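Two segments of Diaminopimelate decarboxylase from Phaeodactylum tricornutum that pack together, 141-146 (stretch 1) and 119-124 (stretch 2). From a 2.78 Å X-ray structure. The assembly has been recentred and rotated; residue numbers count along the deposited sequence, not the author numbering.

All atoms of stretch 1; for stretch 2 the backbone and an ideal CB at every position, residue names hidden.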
# COMPACT_ATOMS: atom_id res chain seq x y z
N LYS A 141 -19.30 15.52 28.04
CA LYS A 141 -19.09 14.08 28.07
C LYS A 141 -18.08 13.69 27.00
O LYS A 141 -17.98 14.33 25.95
CB LYS A 141 -20.41 13.33 27.85
CG LYS A 141 -21.39 13.45 29.02
CD LYS A 141 -22.84 13.50 28.56
CE LYS A 141 -23.02 14.29 27.27
NZ LYS A 141 -24.42 14.21 26.76
N VAL A 142 -17.31 12.64 27.29
CA VAL A 142 -16.24 12.21 26.40
C VAL A 142 -15.96 10.74 26.68
O VAL A 142 -16.22 10.25 27.78
CB VAL A 142 -14.97 13.08 26.58
CG1 VAL A 142 -14.26 12.74 27.88
CG2 VAL A 142 -14.04 12.94 25.39
N GLY A 143 -15.46 10.04 25.67
CA GLY A 143 -15.01 8.67 25.83
C GLY A 143 -13.51 8.62 26.06
O GLY A 143 -12.78 9.55 25.74
N VAL A 144 -13.07 7.51 26.65
CA VAL A 144 -11.67 7.29 26.99
C VAL A 144 -11.27 5.90 26.52
O VAL A 144 -11.82 4.90 27.00
CB VAL A 144 -11.41 7.44 28.50
CG1 VAL A 144 -9.93 7.30 28.80
CG2 VAL A 144 -11.93 8.78 29.00
N ARG A 145 -10.30 5.83 25.60
CA ARG A 145 -9.75 4.55 25.18
C ARG A 145 -8.55 4.19 26.06
O ARG A 145 -7.63 5.00 26.22
CB ARG A 145 -9.33 4.56 23.71
CG ARG A 145 -8.60 3.28 23.32
CD ARG A 145 -8.56 3.03 21.83
NE ARG A 145 -7.79 1.82 21.53
CZ ARG A 145 -7.72 1.25 20.33
NH1 ARG A 145 -8.38 1.77 19.31
NH2 ARG A 145 -6.99 0.16 20.15
N VAL A 146 -8.57 2.98 26.61
CA VAL A 146 -7.55 2.53 27.55
C VAL A 146 -6.71 1.44 26.90
O VAL A 146 -7.24 0.55 26.23
CB VAL A 146 -8.20 2.01 28.85
CG1 VAL A 146 -7.13 1.53 29.83
CG2 VAL A 146 -9.07 3.08 29.48
N UNK A 119 -19.43 11.90 19.02
CA UNK A 119 -18.87 11.47 20.29
C UNK A 119 -17.38 11.17 20.12
O UNK A 119 -16.98 10.45 19.21
CB UNK A 119 -19.61 10.24 20.82
N UNK A 120 -16.56 11.74 21.01
CA UNK A 120 -15.12 11.59 20.93
C UNK A 120 -14.63 10.60 21.99
O UNK A 120 -15.00 10.70 23.16
CB UNK A 120 -14.43 12.95 21.10
N UNK A 121 -13.80 9.65 21.56
CA UNK A 121 -13.08 8.77 22.47
C UNK A 121 -11.64 9.27 22.54
O UNK A 121 -10.88 9.13 21.58
CB UNK A 121 -13.15 7.31 22.01
N UNK A 122 -11.27 9.86 23.68
CA UNK A 122 -9.92 10.36 23.87
C UNK A 122 -8.93 9.19 23.89
O UNK A 122 -9.09 8.26 24.68
CB UNK A 122 -9.82 11.17 25.16
N UNK A 123 -7.93 9.24 23.02
CA UNK A 123 -7.00 8.13 22.85
C UNK A 123 -5.62 8.40 23.42
O UNK A 123 -4.76 7.52 23.37
CB UNK A 123 -6.87 7.79 21.36
N UNK A 124 -5.37 9.59 23.97
CA UNK A 124 -4.11 9.88 24.65
C UNK A 124 -4.36 11.00 25.65
O UNK A 124 -5.40 11.66 25.63
CB UNK A 124 -3.01 10.26 23.66

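The two segments run as neighbouring parallel strands, their N-to-C directions 35° apart, joined by backbone hydrogen bonds that fix the register before any side chain is considered.

Position 119 has strand angles (-83/130), its CA-to-CB bond points sideways, and no atom of stretch 1 lies within 5.5 Å of the ideal CB. Stretch 1 therefore sets no requirement. The deposited residue is K119, whose side chain leads away and whose NZ is hydrogen-bonded elsewhere in the structure.

At position 120 the backbone does the main work: its O accepts a hydrogen bond from G143 N at 2.6 Å (N-H...O 160°). The CB also points sideways, and its ideal position is 4.3 Å from V142 CG2, a methyl offering a greasy surface but no polar partner. Aliphatic residues such as leucine, isoleucine or valine would suit. The residue is L120, chi1 t and chi2 p; its CB meets V142 CG2 at 4.3 Å, and CG and CD2 lie at the same distance from that methyl, so the leucine lies broadly against it.

Position 121 is bridged to G143, with CA atoms 3.9 Å apart. The close approach brings 121 CA within 3.4 Å of G143 O, a CA-H...O contact. Since G143 has no side chain, the space beside its CA is open to a neighbour on the same face, and a small or medium residue, polar or apolar, could use it. The residue is N121. With chi1 at -69°, its OD1 lies 3.3 Å from G143 CA; an ideal CB on G143 would be 1.8 Å from that oxygen, a clash. OD1 and ND2 are both hydrogen-bonded elsewhere in the structure.

Position 122 is held at both its N and its O by stretch 1: its N donates to G143 O at 2.6 Å (157°), and its O accepts from R145 N at 2.9 Å (170°), the two residues flanking its bridge partner V144. Its CB points to the same face as the V144 side chain. The ideal CB is 3.4 Å from G143 O and 4.6 Å from V142 CG2. This favours a small apolar group, although larger residues are not strictly excluded by stretch 1. The residue is A122, whose methyl completes the contact without a further rotamer to place.

At position 123 the angles (-108/-2) leave the strand. The sideways CB is 4.7 Å from R145 CB, so a modest, fairly apolar side chain fits. C123, chi1 m, brings SG to 4.1 Å from R145 CB.

Position 124 points away, leaving its identity free of stretch 1. S124 precedes a helix as its N-cap, its side chain capping a backbone N just beyond the segment.

Stretch 2 (119-124) KLNACS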
# COMPACT_ATOMS: atom_id res chain seq x y z
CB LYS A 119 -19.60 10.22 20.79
CG LYS A 119 -21.12 10.39 20.86
CD LYS A 119 -21.77 9.18 21.49
CE LYS A 119 -23.26 9.40 21.71
NZ LYS A 119 -24.01 9.53 20.43
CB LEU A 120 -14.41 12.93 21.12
CG LEU A 120 -12.89 12.84 21.22
CD1 LEU A 120 -12.29 12.34 19.91
CD2 LEU A 120 -12.28 14.17 21.63
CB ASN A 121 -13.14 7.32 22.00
CG ASN A 121 -14.53 6.72 22.12
OD1 ASN A 121 -15.36 7.19 22.91
ND2 ASN A 121 -14.80 5.68 21.34
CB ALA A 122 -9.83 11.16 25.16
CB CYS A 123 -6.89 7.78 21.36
SG CYS A 123 -8.43 7.13 20.66
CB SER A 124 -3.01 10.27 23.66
OG SER A 124 -3.30 11.51 23.03
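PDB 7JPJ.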